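Local coordinates for protein alpha-1,2-mannosidase (Bacteroides thetaiotaomicron, PDB 2WW2) that hydrolyses alpha-mannosidic linkages with inversion of configuration, as a probably calcium-dependent glycoside hydrolase of family GH92, at residues Trp73-Tyr77 and Trp370-Arg376; Thr127-Phe133 and Glu250-Val256; Asn151-Thr157 and Asp209-Thr215; His521-Phe527 and Asn584-His589. One frame throughout, in Å; residues are numbered along the deposited sequence.

Contact 1: Trp73-Tyr77 and Trp370-Arg376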
# COMPACT_ATOMS: atom_id res chain seq x y z
N TRP A 73 17.48 -15.24 -17.04
CA TRP A 73 17.83 -16.17 -15.96
C TRP A 73 18.11 -17.58 -16.47
O TRP A 73 18.96 -18.27 -15.92
CB TRP A 73 16.79 -16.13 -14.84
CG TRP A 73 16.94 -14.80 -14.13
CD1 TRP A 73 16.21 -13.65 -14.36
CD2 TRP A 73 17.92 -14.46 -13.15
NE1 TRP A 73 16.66 -12.64 -13.57
CE2 TRP A 73 17.71 -13.10 -12.81
CE3 TRP A 73 18.95 -15.17 -12.51
CZ2 TRP A 73 18.50 -12.43 -11.86
CZ3 TRP A 73 19.73 -14.51 -11.56
CH2 TRP A 73 19.50 -13.15 -11.25
N ILE A 74 17.43 -17.98 -17.54
CA ILE A 74 17.80 -19.21 -18.24
C ILE A 74 19.16 -19.01 -18.93
O ILE A 74 19.99 -19.92 -18.98
CB ILE A 74 16.70 -19.55 -19.28
CG1 ILE A 74 15.38 -19.86 -18.54
CG2 ILE A 74 17.12 -20.71 -20.18
CD1 ILE A 74 15.44 -21.14 -17.73
N ASN A 75 19.37 -17.80 -19.44
CA ASN A 75 20.65 -17.38 -20.01
C ASN A 75 20.89 -18.10 -21.35
O ASN A 75 19.95 -18.66 -21.94
CB ASN A 75 21.79 -17.55 -18.96
CG ASN A 75 22.97 -16.56 -19.17
OD1 ASN A 75 23.49 -16.42 -20.28
ND2 ASN A 75 23.43 -15.94 -18.09
N ASP A 76 22.12 -18.06 -21.86
CA ASP A 76 22.41 -18.35 -23.28
C ASP A 76 23.17 -19.68 -23.47
O ASP A 76 23.62 -20.30 -22.50
CB ASP A 76 23.23 -17.20 -23.91
CG ASP A 76 22.93 -17.00 -25.41
OD1 ASP A 76 22.22 -17.85 -26.00
OD2 ASP A 76 23.36 -15.97 -25.98
N TYR A 77 23.27 -20.12 -24.73
CA TYR A 77 24.13 -21.25 -25.09
C TYR A 77 24.46 -21.10 -26.59
O TYR A 77 23.75 -20.37 -27.31
CB TYR A 77 23.42 -22.60 -24.82
CG TYR A 77 22.21 -22.79 -25.70
CD1 TYR A 77 22.32 -23.42 -26.95
CD2 TYR A 77 20.96 -22.30 -25.32
CE1 TYR A 77 21.21 -23.55 -27.80
CE2 TYR A 77 19.84 -22.44 -26.15
CZ TYR A 77 19.98 -23.06 -27.39
OH TYR A 77 18.90 -23.19 -28.21
N TRP A 370 10.29 -26.88 -19.46
CA TRP A 370 11.21 -25.79 -19.84
C TRP A 370 12.41 -26.43 -20.55
O TRP A 370 13.04 -27.34 -20.00
CB TRP A 370 11.68 -25.00 -18.61
CG TRP A 370 11.36 -23.52 -18.70
CD1 TRP A 370 10.45 -22.83 -17.94
CD2 TRP A 370 11.92 -22.57 -19.62
NE1 TRP A 370 10.43 -21.49 -18.33
CE2 TRP A 370 11.32 -21.31 -19.36
CE3 TRP A 370 12.89 -22.65 -20.63
CZ2 TRP A 370 11.64 -20.16 -20.08
CZ3 TRP A 370 13.20 -21.51 -21.38
CH2 TRP A 370 12.58 -20.27 -21.08
N ALA A 371 12.71 -25.99 -21.77
CA ALA A 371 13.83 -26.52 -22.55
C ALA A 371 14.70 -25.37 -23.02
O ALA A 371 14.19 -24.38 -23.56
CB ALA A 371 13.30 -27.28 -23.78
N SER A 372 16.01 -25.53 -22.85
CA SER A 372 16.97 -24.54 -23.36
C SER A 372 18.43 -25.03 -23.24
O SER A 372 19.12 -24.73 -22.27
CB SER A 372 16.82 -23.21 -22.60
OG SER A 372 17.63 -22.19 -23.19
N PRO A 373 18.90 -25.81 -24.22
CA PRO A 373 18.13 -26.35 -25.34
C PRO A 373 17.50 -27.69 -24.97
O PRO A 373 16.52 -28.10 -25.58
CB PRO A 373 19.19 -26.55 -26.43
CG PRO A 373 20.47 -26.82 -25.68
CD PRO A 373 20.35 -26.09 -24.35
N GLY A 374 18.08 -28.35 -23.98
CA GLY A 374 17.51 -29.57 -23.43
C GLY A 374 16.79 -29.26 -22.14
O GLY A 374 16.52 -28.09 -21.84
N HIS A 375 16.51 -30.29 -21.35
CA HIS A 375 15.75 -30.12 -20.12
C HIS A 375 16.44 -29.17 -19.14
O HIS A 375 17.63 -29.34 -18.82
CB HIS A 375 15.57 -31.47 -19.42
CG HIS A 375 14.66 -32.43 -20.12
ND1 HIS A 375 13.35 -32.12 -20.44
CD2 HIS A 375 14.85 -33.72 -20.50
CE1 HIS A 375 12.78 -33.18 -21.01
NE2 HIS A 375 13.67 -34.16 -21.05
N ARG A 376 15.69 -28.17 -18.68
CA ARG A 376 16.17 -27.21 -17.68
C ARG A 376 15.17 -27.14 -16.52
O ARG A 376 13.94 -27.17 -16.73
CB ARG A 376 16.32 -25.83 -18.32
CG ARG A 376 17.41 -25.75 -19.42
CD ARG A 376 18.81 -25.80 -18.81
NE ARG A 376 19.02 -24.63 -17.95
CZ ARG A 376 19.36 -23.43 -18.40
NH1 ARG A 376 19.54 -23.21 -19.71
NH2 ARG A 376 19.49 -22.43 -17.54
O HOH W 1 20.12 -21.48 -22.10
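Bends at chi2 (-73°) and chi3 (-63°) fold Arg-376 back toward Ser-372 and bring the edge of its guanidinium to the carbonyl oxygen of Ile-74. This is a domain interface: loop 73-77 belongs to the N-terminal GH92 domain, while 370-376 starts on a short edge strand of the catalytic domain. NH2 of Arg-376 donates to a lone pair of Ile-74 O at 2.9 Å, almost straight (163°), and NH1 adds a weak bond to the same oxygen. NH1 also reaches Ser-372 O at 3.0 Å; a long, many-handed cation thus suits the place. A leucine instead of Arg-376 would probably leave these two carbonyls without their shared donor and weaken the hold between the domains. The branches of Ile-74 make two separate contacts: CG1 lies over the six-membered ring of Trp-370, while CG2, anti to the backbone N, presses on Ser-372 CB at a tight 3.5 Å. Pro-373, behind a cis peptide, lies flat on Tyr-77, its CD 3.9 Å above the ring centre. Asp-328 binds both Tyr-77 OH and Ser-372 OG, and a water bridges the two segments, hydrogen-bonded to Ser-372 OG and to Asn-75 O, each at 2.8 Å.

Contact 2: Thr127-Phe133 and Glu250-Val256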
# COMPACT_ATOMS: atom_id res chain seq x y z
N THR A 127 19.36 -14.51 -41.46
CA THR A 127 18.53 -15.51 -42.10
C THR A 127 18.17 -16.45 -40.95
O THR A 127 18.43 -16.11 -39.80
CB THR A 127 19.31 -16.27 -43.20
OG1 THR A 127 20.46 -16.91 -42.62
CG2 THR A 127 19.78 -15.30 -44.32
N SER A 128 17.59 -17.62 -41.23
CA SER A 128 17.26 -18.59 -40.17
C SER A 128 18.50 -18.98 -39.37
O SER A 128 18.45 -19.08 -38.14
CB SER A 128 16.65 -19.86 -40.78
OG SER A 128 15.37 -19.58 -41.34
N ARG A 129 19.61 -19.22 -40.07
CA ARG A 129 20.80 -19.78 -39.44
C ARG A 129 22.06 -18.94 -39.65
O ARG A 129 23.09 -19.21 -39.06
CB ARG A 129 21.00 -21.22 -39.92
CG ARG A 129 19.79 -22.10 -39.58
CD ARG A 129 19.89 -23.54 -40.17
NE ARG A 129 18.60 -24.20 -39.98
CZ ARG A 129 17.55 -24.00 -40.75
NH1 ARG A 129 17.63 -23.17 -41.78
NH2 ARG A 129 16.42 -24.64 -40.50
N GLY A 130 21.98 -17.88 -40.45
CA GLY A 130 23.17 -17.06 -40.67
C GLY A 130 22.89 -15.58 -40.54
O GLY A 130 21.77 -15.18 -40.19
N ALA A 131 23.91 -14.76 -40.82
CA ALA A 131 23.76 -13.30 -40.78
C ALA A 131 24.74 -12.66 -41.74
O ALA A 131 25.76 -13.26 -42.07
CB ALA A 131 24.00 -12.76 -39.36
N VAL A 132 24.47 -11.44 -42.16
CA VAL A 132 25.44 -10.70 -42.96
C VAL A 132 25.54 -9.31 -42.36
O VAL A 132 24.52 -8.75 -41.98
CB VAL A 132 25.03 -10.65 -44.46
CG1 VAL A 132 25.99 -9.77 -45.26
CG2 VAL A 132 25.00 -12.07 -45.06
N PHE A 133 26.77 -8.81 -42.21
CA PHE A 133 27.05 -7.47 -41.68
C PHE A 133 27.56 -6.59 -42.82
O PHE A 133 28.21 -7.10 -43.76
CB PHE A 133 28.21 -7.51 -40.67
CG PHE A 133 27.89 -8.16 -39.34
CD1 PHE A 133 27.88 -7.42 -38.16
CD2 PHE A 133 27.63 -9.53 -39.27
CE1 PHE A 133 27.60 -8.02 -36.93
CE2 PHE A 133 27.34 -10.13 -38.03
CZ PHE A 133 27.34 -9.39 -36.87
N GLU A 250 22.40 -20.13 -47.33
CA GLU A 250 21.67 -18.97 -46.80
C GLU A 250 22.36 -17.62 -47.00
O GLU A 250 21.66 -16.60 -47.14
CB GLU A 250 21.32 -19.16 -45.31
CG GLU A 250 20.43 -20.39 -45.02
CD GLU A 250 20.04 -20.54 -43.55
OE1 GLU A 250 20.04 -19.52 -42.82
OE2 GLU A 250 19.72 -21.69 -43.13
N VAL A 251 23.68 -17.57 -46.96
CA VAL A 251 24.34 -16.24 -46.96
C VAL A 251 25.48 -16.06 -47.97
O VAL A 251 25.92 -14.93 -48.21
CB VAL A 251 24.86 -15.84 -45.54
CG1 VAL A 251 23.69 -15.58 -44.56
CG2 VAL A 251 25.81 -16.92 -44.98
N ALA A 252 25.95 -17.16 -48.56
CA ALA A 252 27.08 -17.06 -49.49
C ALA A 252 26.79 -16.02 -50.56
O ALA A 252 25.69 -15.98 -51.09
CB ALA A 252 27.38 -18.44 -50.14
N ASP A 253 27.76 -15.16 -50.84
CA ASP A 253 27.67 -14.14 -51.91
C ASP A 253 26.73 -12.98 -51.61
O ASP A 253 26.59 -12.08 -52.43
CB ASP A 253 27.23 -14.75 -53.24
CG ASP A 253 28.16 -15.84 -53.72
OD1 ASP A 253 27.65 -16.89 -54.15
OD2 ASP A 253 29.40 -15.66 -53.65
N ALA A 254 26.06 -12.99 -50.46
CA ALA A 254 25.07 -11.95 -50.21
C ALA A 254 25.69 -10.71 -49.59
O ALA A 254 26.74 -10.80 -48.92
CB ALA A 254 23.95 -12.48 -49.31
N ASP A 255 25.06 -9.56 -49.79
CA ASP A 255 25.40 -8.38 -48.99
C ASP A 255 24.27 -8.13 -48.00
O ASP A 255 23.27 -8.83 -48.05
CB ASP A 255 25.67 -7.17 -49.88
CG ASP A 255 24.49 -6.78 -50.75
OD1 ASP A 255 23.35 -7.24 -50.54
OD2 ASP A 255 24.72 -5.98 -51.68
N VAL A 256 24.42 -7.17 -47.09
CA VAL A 256 23.41 -6.97 -46.04
C VAL A 256 22.05 -6.56 -46.63
O VAL A 256 21.00 -6.95 -46.12
CB VAL A 256 23.86 -5.97 -44.93
CG1 VAL A 256 23.86 -4.54 -45.45
CG2 VAL A 256 22.94 -6.09 -43.69
O HOH W 2 27.12 -6.08 -46.69
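Glu-250 drives its carboxylate into the turn 127-130, where OE1 accepts two hydrogen bonds. Thr-127 OG1 donates to its anti lone pair at 2.7 Å, and the backbone N of Arg-129 to its syn lone pair at 2.8 Å. The other oxygen, OE2, forms a salt bridge with Arg-129 NH1 at 2.9 Å; the contact lies in the guanidinium plane but 29° out of the carboxylate plane, and the two planes are 74° apart. Glutamate suits the site because its chain, extended beyond CG, is long enough to reach both partners. An alanine here would probably leave Arg-129 NH1 without its counter-charge and its backbone N without an acceptor.

Beside this polar cluster runs an apolar seam, in which Val-132 CG2 slides past Val-251 CG1 at 3.8 Å. Gly-130 fits because a CB on it would come within about 3.1 Å of Val-251 CG1.

The turn links strands 121-126 and 130-136, an antiparallel hairpin of the N-terminal beta domain; 250-256 joins helix 240-250 to helix 256-271 through a type II turn, Val-251 to Ala-254.

Farther out, an ST motif fixes the receiving loop: Thr-127 OG1, set between its backbone N and carbonyl carbon, accepts from Gly-130 N at 2.8 Å. Asp-255 is the N-cap of helix 256-271, its OD1 bonded to Leu-258 N. A water accepts from Val-256 N at 2.9 Å and donates to Phe-133 O, and Arg-129 NH2 holds Tyr-302 O on strand 299-304.

Contact 3: Asn151-Thr157 and Asp209-Thr215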
# COMPACT_ATOMS: atom_id res chain seq x y z
N ASN A 151 33.52 -18.03 -23.29
CA ASN A 151 34.28 -18.95 -22.44
C ASN A 151 33.60 -20.31 -22.33
O ASN A 151 32.64 -20.58 -23.05
CB ASN A 151 34.55 -18.35 -21.05
CG ASN A 151 33.28 -18.14 -20.24
OD1 ASN A 151 32.19 -18.07 -20.79
ND2 ASN A 151 33.42 -18.03 -18.92
N GLY A 152 34.12 -21.18 -21.46
CA GLY A 152 33.60 -22.54 -21.36
C GLY A 152 34.28 -23.57 -22.27
O GLY A 152 33.79 -24.69 -22.41
N GLY A 153 35.39 -23.18 -22.90
CA GLY A 153 36.12 -24.11 -23.78
C GLY A 153 35.76 -23.93 -25.25
O GLY A 153 34.94 -24.67 -25.79
N SER A 154 36.37 -22.94 -25.88
CA SER A 154 36.06 -22.60 -27.27
C SER A 154 37.34 -22.68 -28.11
O SER A 154 38.44 -22.88 -27.57
CB SER A 154 35.48 -21.19 -27.34
OG SER A 154 36.33 -20.27 -26.68
N SER A 155 37.19 -22.54 -29.42
CA SER A 155 38.35 -22.56 -30.32
C SER A 155 38.04 -21.72 -31.54
O SER A 155 36.88 -21.61 -31.97
CB SER A 155 38.67 -23.98 -30.77
OG SER A 155 37.55 -24.53 -31.46
N ILE A 156 39.09 -21.11 -32.10
CA ILE A 156 38.97 -20.33 -33.31
C ILE A 156 40.16 -20.63 -34.21
O ILE A 156 41.29 -20.75 -33.74
CB ILE A 156 39.00 -18.81 -33.01
CG1 ILE A 156 37.92 -18.42 -32.00
CG2 ILE A 156 38.81 -18.00 -34.31
CD1 ILE A 156 38.02 -16.95 -31.55
N THR A 157 39.89 -20.75 -35.51
CA THR A 157 40.95 -20.89 -36.51
C THR A 157 40.76 -19.82 -37.58
O THR A 157 39.66 -19.60 -38.07
CB THR A 157 40.96 -22.30 -37.14
OG1 THR A 157 41.18 -23.27 -36.11
CG2 THR A 157 42.06 -22.42 -38.18
N ASP A 209 45.45 -20.20 -34.80
CA ASP A 209 44.71 -21.31 -34.23
C ASP A 209 44.79 -21.20 -32.72
O ASP A 209 45.88 -21.14 -32.16
CB ASP A 209 45.32 -22.63 -34.71
CG ASP A 209 44.45 -23.82 -34.38
OD1 ASP A 209 43.21 -23.74 -34.56
OD2 ASP A 209 45.00 -24.84 -33.94
N VAL A 210 43.64 -21.13 -32.05
CA VAL A 210 43.63 -20.99 -30.60
C VAL A 210 42.53 -21.87 -30.00
O VAL A 210 41.49 -22.08 -30.61
CB VAL A 210 43.48 -19.49 -30.16
CG1 VAL A 210 42.14 -18.92 -30.61
CG2 VAL A 210 43.66 -19.34 -28.65
N ALA A 211 42.80 -22.43 -28.82
CA ALA A 211 41.77 -23.15 -28.07
C ALA A 211 42.11 -22.96 -26.61
O ALA A 211 43.26 -23.16 -26.19
CB ALA A 211 41.75 -24.65 -28.42
N ALA A 212 41.12 -22.54 -25.83
CA ALA A 212 41.29 -22.33 -24.40
C ALA A 212 39.91 -22.18 -23.79
O ALA A 212 38.90 -22.30 -24.49
CB ALA A 212 42.10 -21.07 -24.13
N ASP A 213 39.86 -21.92 -22.49
CA ASP A 213 38.59 -21.61 -21.85
C ASP A 213 37.88 -20.47 -22.60
O ASP A 213 36.72 -20.61 -23.02
CB ASP A 213 38.85 -21.21 -20.39
CG ASP A 213 37.59 -20.71 -19.68
OD1 ASP A 213 36.50 -21.31 -19.84
OD2 ASP A 213 37.73 -19.72 -18.93
N TYR A 214 38.59 -19.35 -22.76
CA TYR A 214 38.06 -18.16 -23.42
C TYR A 214 38.97 -17.86 -24.60
O TYR A 214 40.19 -17.77 -24.42
CB TYR A 214 38.07 -16.98 -22.43
CG TYR A 214 37.55 -15.65 -22.97
CD1 TYR A 214 36.47 -15.60 -23.86
CD2 TYR A 214 38.11 -14.45 -22.57
CE1 TYR A 214 35.99 -14.36 -24.35
CE2 TYR A 214 37.65 -13.23 -23.04
CZ TYR A 214 36.58 -13.19 -23.92
OH TYR A 214 36.15 -11.95 -24.37
N THR A 215 38.41 -17.70 -25.80
CA THR A 215 39.22 -17.35 -26.97
C THR A 215 38.58 -16.22 -27.77
O THR A 215 37.35 -16.13 -27.86
CB THR A 215 39.42 -18.54 -27.94
OG1 THR A 215 38.16 -19.02 -28.44
CG2 THR A 215 40.15 -19.70 -27.24
O HOH W 3 36.61 -17.24 -18.53
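Ser-154 and Ala-212 exchange backbone hydrogen bonds, Ser-154 N to Ala-212 O at 3.0 Å and Ala-212 N to Ser-154 O at 3.2 Å. Ile-156 and Val-210 form the next such hydrogen-bonded pair, and Ser-155 with Ala-211 and Thr-157 with Asp-209 are the non-hydrogen-bonded pairs. The strand axes run 4.7 Å apart at 177°. Beyond the strands the pairing continues through Gly-153 N, which donates to a lone pair of Asp-213 O.

Side chains add polar ties. Asp-213 has CG anti to its backbone N (chi1 173°), and this turns OD1 onto Gly-152 N at 2.9 Å, met from above the carboxylate plane. Its OD2 accepts a hydrogen bond from a water. Glycine suits 152 and 153, whose positive phi angles would jam a CB against the preceding carbonyl oxygen. At the other end, Thr-157 OG1 donates to Asp-209 OD1 at 2.6 Å, a doubtful bond resting on one of the threonine's two modelled conformers. Between them Thr-215 OG1 donates to Ser-154 OG at 2.8 Å, which in turn bonds Tyr-150 O, a relay through the buried serine hydroxyl.

Apolar contact lies on the face of Ile-156 and Val-210, where Ile-156 CB meets Val-210 CG1 at 4.0 Å. Ile-156 also stretches alongside Thr-215 toward Ala-149, whereas small Ser-155 and Ala-211 touch across the other face.

Strand 154-159 thus lies between 164-169 and the short strand 209-212, an antiparallel pairing of distant chain parts that fits the beta-sandwich architecture of the GH92 N-terminal domain.

Contact 4: His521-Phe527 and Asn584-His589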
# COMPACT_ATOMS: atom_id res chain seq x y z
N HIS A 521 -4.19 -14.63 -6.67
CA HIS A 521 -4.05 -14.95 -8.10
C HIS A 521 -4.44 -16.39 -8.41
O HIS A 521 -5.19 -16.63 -9.35
CB HIS A 521 -2.62 -14.72 -8.60
CG HIS A 521 -1.99 -13.48 -8.05
ND1 HIS A 521 -2.29 -12.22 -8.53
CD2 HIS A 521 -1.08 -13.30 -7.06
CE1 HIS A 521 -1.59 -11.32 -7.85
NE2 HIS A 521 -0.85 -11.95 -6.96
N TRP A 522 -3.90 -17.32 -7.64
CA TRP A 522 -4.01 -18.76 -7.94
C TRP A 522 -5.42 -19.33 -7.79
O TRP A 522 -5.76 -20.36 -8.38
CB TRP A 522 -2.96 -19.56 -7.14
CG TRP A 522 -1.62 -19.47 -7.80
CD1 TRP A 522 -0.61 -18.58 -7.51
CD2 TRP A 522 -1.17 -20.24 -8.92
NE1 TRP A 522 0.45 -18.78 -8.38
CE2 TRP A 522 0.13 -19.79 -9.25
CE3 TRP A 522 -1.75 -21.28 -9.68
CZ2 TRP A 522 0.87 -20.35 -10.31
CZ3 TRP A 522 -1.02 -21.83 -10.71
CH2 TRP A 522 0.28 -21.37 -11.02
N THR A 523 -6.26 -18.63 -7.03
CA THR A 523 -7.65 -19.06 -6.86
C THR A 523 -8.40 -19.08 -8.21
O THR A 523 -9.35 -19.84 -8.38
CB THR A 523 -8.37 -18.20 -5.81
OG1 THR A 523 -7.80 -18.48 -4.52
CG2 THR A 523 -9.90 -18.50 -5.76
N TRP A 524 -7.94 -18.29 -9.17
CA TRP A 524 -8.59 -18.23 -10.49
C TRP A 524 -8.11 -19.29 -11.47
O TRP A 524 -8.61 -19.38 -12.60
CB TRP A 524 -8.39 -16.84 -11.11
CG TRP A 524 -8.99 -15.80 -10.21
CD1 TRP A 524 -8.33 -15.00 -9.32
CD2 TRP A 524 -10.38 -15.49 -10.07
NE1 TRP A 524 -9.23 -14.20 -8.65
CE2 TRP A 524 -10.49 -14.48 -9.09
CE3 TRP A 524 -11.55 -15.97 -10.68
CZ2 TRP A 524 -11.71 -13.93 -8.71
CZ3 TRP A 524 -12.77 -15.42 -10.29
CH2 TRP A 524 -12.84 -14.40 -9.32
N SER A 525 -7.13 -20.08 -11.07
CA SER A 525 -6.49 -21.02 -11.99
C SER A 525 -7.33 -22.28 -12.19
O SER A 525 -6.89 -23.40 -11.86
CB SER A 525 -5.07 -21.38 -11.51
OG SER A 525 -4.35 -22.07 -12.51
N VAL A 526 -8.53 -22.09 -12.73
CA VAL A 526 -9.43 -23.21 -13.02
C VAL A 526 -10.09 -22.93 -14.37
O VAL A 526 -11.29 -22.76 -14.47
CB VAL A 526 -10.52 -23.36 -11.92
CG1 VAL A 526 -11.28 -24.69 -12.06
CG2 VAL A 526 -9.87 -23.28 -10.53
N PHE A 527 -9.29 -22.89 -15.42
CA PHE A 527 -9.86 -22.50 -16.71
C PHE A 527 -10.59 -23.61 -17.44
O PHE A 527 -11.30 -23.34 -18.38
CB PHE A 527 -8.81 -21.82 -17.61
CG PHE A 527 -7.41 -22.13 -17.23
CD1 PHE A 527 -6.76 -23.23 -17.77
CD2 PHE A 527 -6.73 -21.32 -16.34
CE1 PHE A 527 -5.46 -23.52 -17.43
CE2 PHE A 527 -5.40 -21.60 -15.99
CZ PHE A 527 -4.78 -22.71 -16.54
N ASN A 584 0.28 -11.70 -14.57
CA ASN A 584 0.43 -12.82 -13.65
C ASN A 584 -0.31 -14.02 -14.23
O ASN A 584 -1.51 -13.95 -14.53
CB ASN A 584 -0.02 -12.45 -12.24
CG ASN A 584 0.37 -13.51 -11.20
OD1 ASN A 584 1.21 -13.27 -10.32
ND2 ASN A 584 -0.26 -14.66 -11.29
N GLN A 585 0.42 -15.11 -14.43
CA GLN A 585 -0.05 -16.22 -15.26
C GLN A 585 -1.44 -16.78 -14.90
O GLN A 585 -2.31 -16.87 -15.77
CB GLN A 585 1.01 -17.34 -15.32
CG GLN A 585 2.21 -17.02 -16.25
CD GLN A 585 3.22 -16.03 -15.65
OE1 GLN A 585 3.10 -15.62 -14.49
NE2 GLN A 585 4.22 -15.67 -16.42
N PRO A 586 -1.66 -17.16 -13.63
CA PRO A 586 -2.95 -17.75 -13.31
C PRO A 586 -4.15 -16.81 -13.44
O PRO A 586 -5.28 -17.28 -13.35
CB PRO A 586 -2.79 -18.20 -11.84
CG PRO A 586 -1.68 -17.33 -11.31
CD PRO A 586 -0.74 -17.21 -12.47
N VAL A 587 -3.93 -15.50 -13.62
CA VAL A 587 -5.07 -14.61 -13.89
C VAL A 587 -5.06 -13.99 -15.29
O VAL A 587 -5.88 -13.13 -15.56
CB VAL A 587 -5.25 -13.50 -12.82
CG1 VAL A 587 -5.64 -14.11 -11.48
CG2 VAL A 587 -4.00 -12.65 -12.70
N GLN A 588 -4.18 -14.44 -16.19
CA GLN A 588 -4.18 -13.92 -17.57
C GLN A 588 -5.56 -14.05 -18.26
O GLN A 588 -5.95 -13.21 -19.05
CB GLN A 588 -3.12 -14.61 -18.42
CG GLN A 588 -1.70 -14.13 -18.13
CD GLN A 588 -0.63 -14.91 -18.90
OE1 GLN A 588 -0.94 -15.74 -19.76
NE2 GLN A 588 0.64 -14.63 -18.59
N HIS A 589 -6.27 -15.12 -17.95
CA HIS A 589 -7.58 -15.39 -18.56
C HIS A 589 -8.74 -14.72 -17.82
O HIS A 589 -9.87 -14.72 -18.29
CB HIS A 589 -7.84 -16.89 -18.54
CG HIS A 589 -8.14 -17.42 -17.17
ND1 HIS A 589 -7.18 -17.52 -16.19
CD2 HIS A 589 -9.30 -17.83 -16.61
CE1 HIS A 589 -7.73 -17.99 -15.08
NE2 HIS A 589 -9.02 -18.18 -15.31
O HOH W 4 -11.19 -19.70 -13.89
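The carbonyl oxygen of Trp-524 is approached from two sides: Val-526 N binds it at 2.7 Å, closing an inverse gamma turn centred on Ser-525, and the edge of the His-589 ring comes in across the contact, with CE1 3.0 Å away. NE2 of His-589 shares a hydrogen bond with a water at 3.0 Å, and that water gives a weak bond to Val-526 O. The same imidazole serves as a platform, since the edge of Phe-527 points at its face in a T-shaped pair, centroids 5.2 Å apart and planes at 76°. A histidine suits this corner because one flat ring offers a polar rim and an aromatic face.

Pro-586 is the apolar wedge. Its CG sits over the five-membered ring of Trp-522 in a CH-pi contact, 3.8 Å from the ring centroid, while its CB leans on Ser-525 CB. A rigid proline fits well against so flat a surface. Next to it, Val-587 CG1, anti to its carbonyl carbon, packs on Trp-524 CD1 at 3.6 Å and faces His-521 O. The imidazole of His-521 stacks face to face with the Asn-584 amide group, the planes only 16° apart.

The touching residues are buried in the catalytic domain, whose six-hairpin clan has the (alpha/alpha)6 barrel fold; 521-527 runs off the end of helix 519-522. Trp-522, its NE1 bonded to Thr-515 O, packs on helix 444-465; Trp-524 lies against helices 530-537 and 540-551; and loop 584-589 lies within the connection between helices 565-577 and 600-613.

How the contacts relate
Contacts 1 and 2 both join the N-terminal and catalytic domains, one where loop 73-77 meets 370-376 and the other through the inter-helix linker, with centres about 26 Å apart. Contact 3 is internal to the N-terminal domain, its centre about 22 Å from that of contact 1, and contact 4 is internal to the catalytic domain, on the opposite side of the chain's centre from contacts 2 and 3. Along the chain, contact 3 nests inside contact 2, which nests inside contact 1; contact 4 follows. A glycerol, probably from the crystallisation liquor, lies about 3 Å from the Arg-376 side chain and may mark a pocket; a sodium ion is about 11 Å from that of Asn-584.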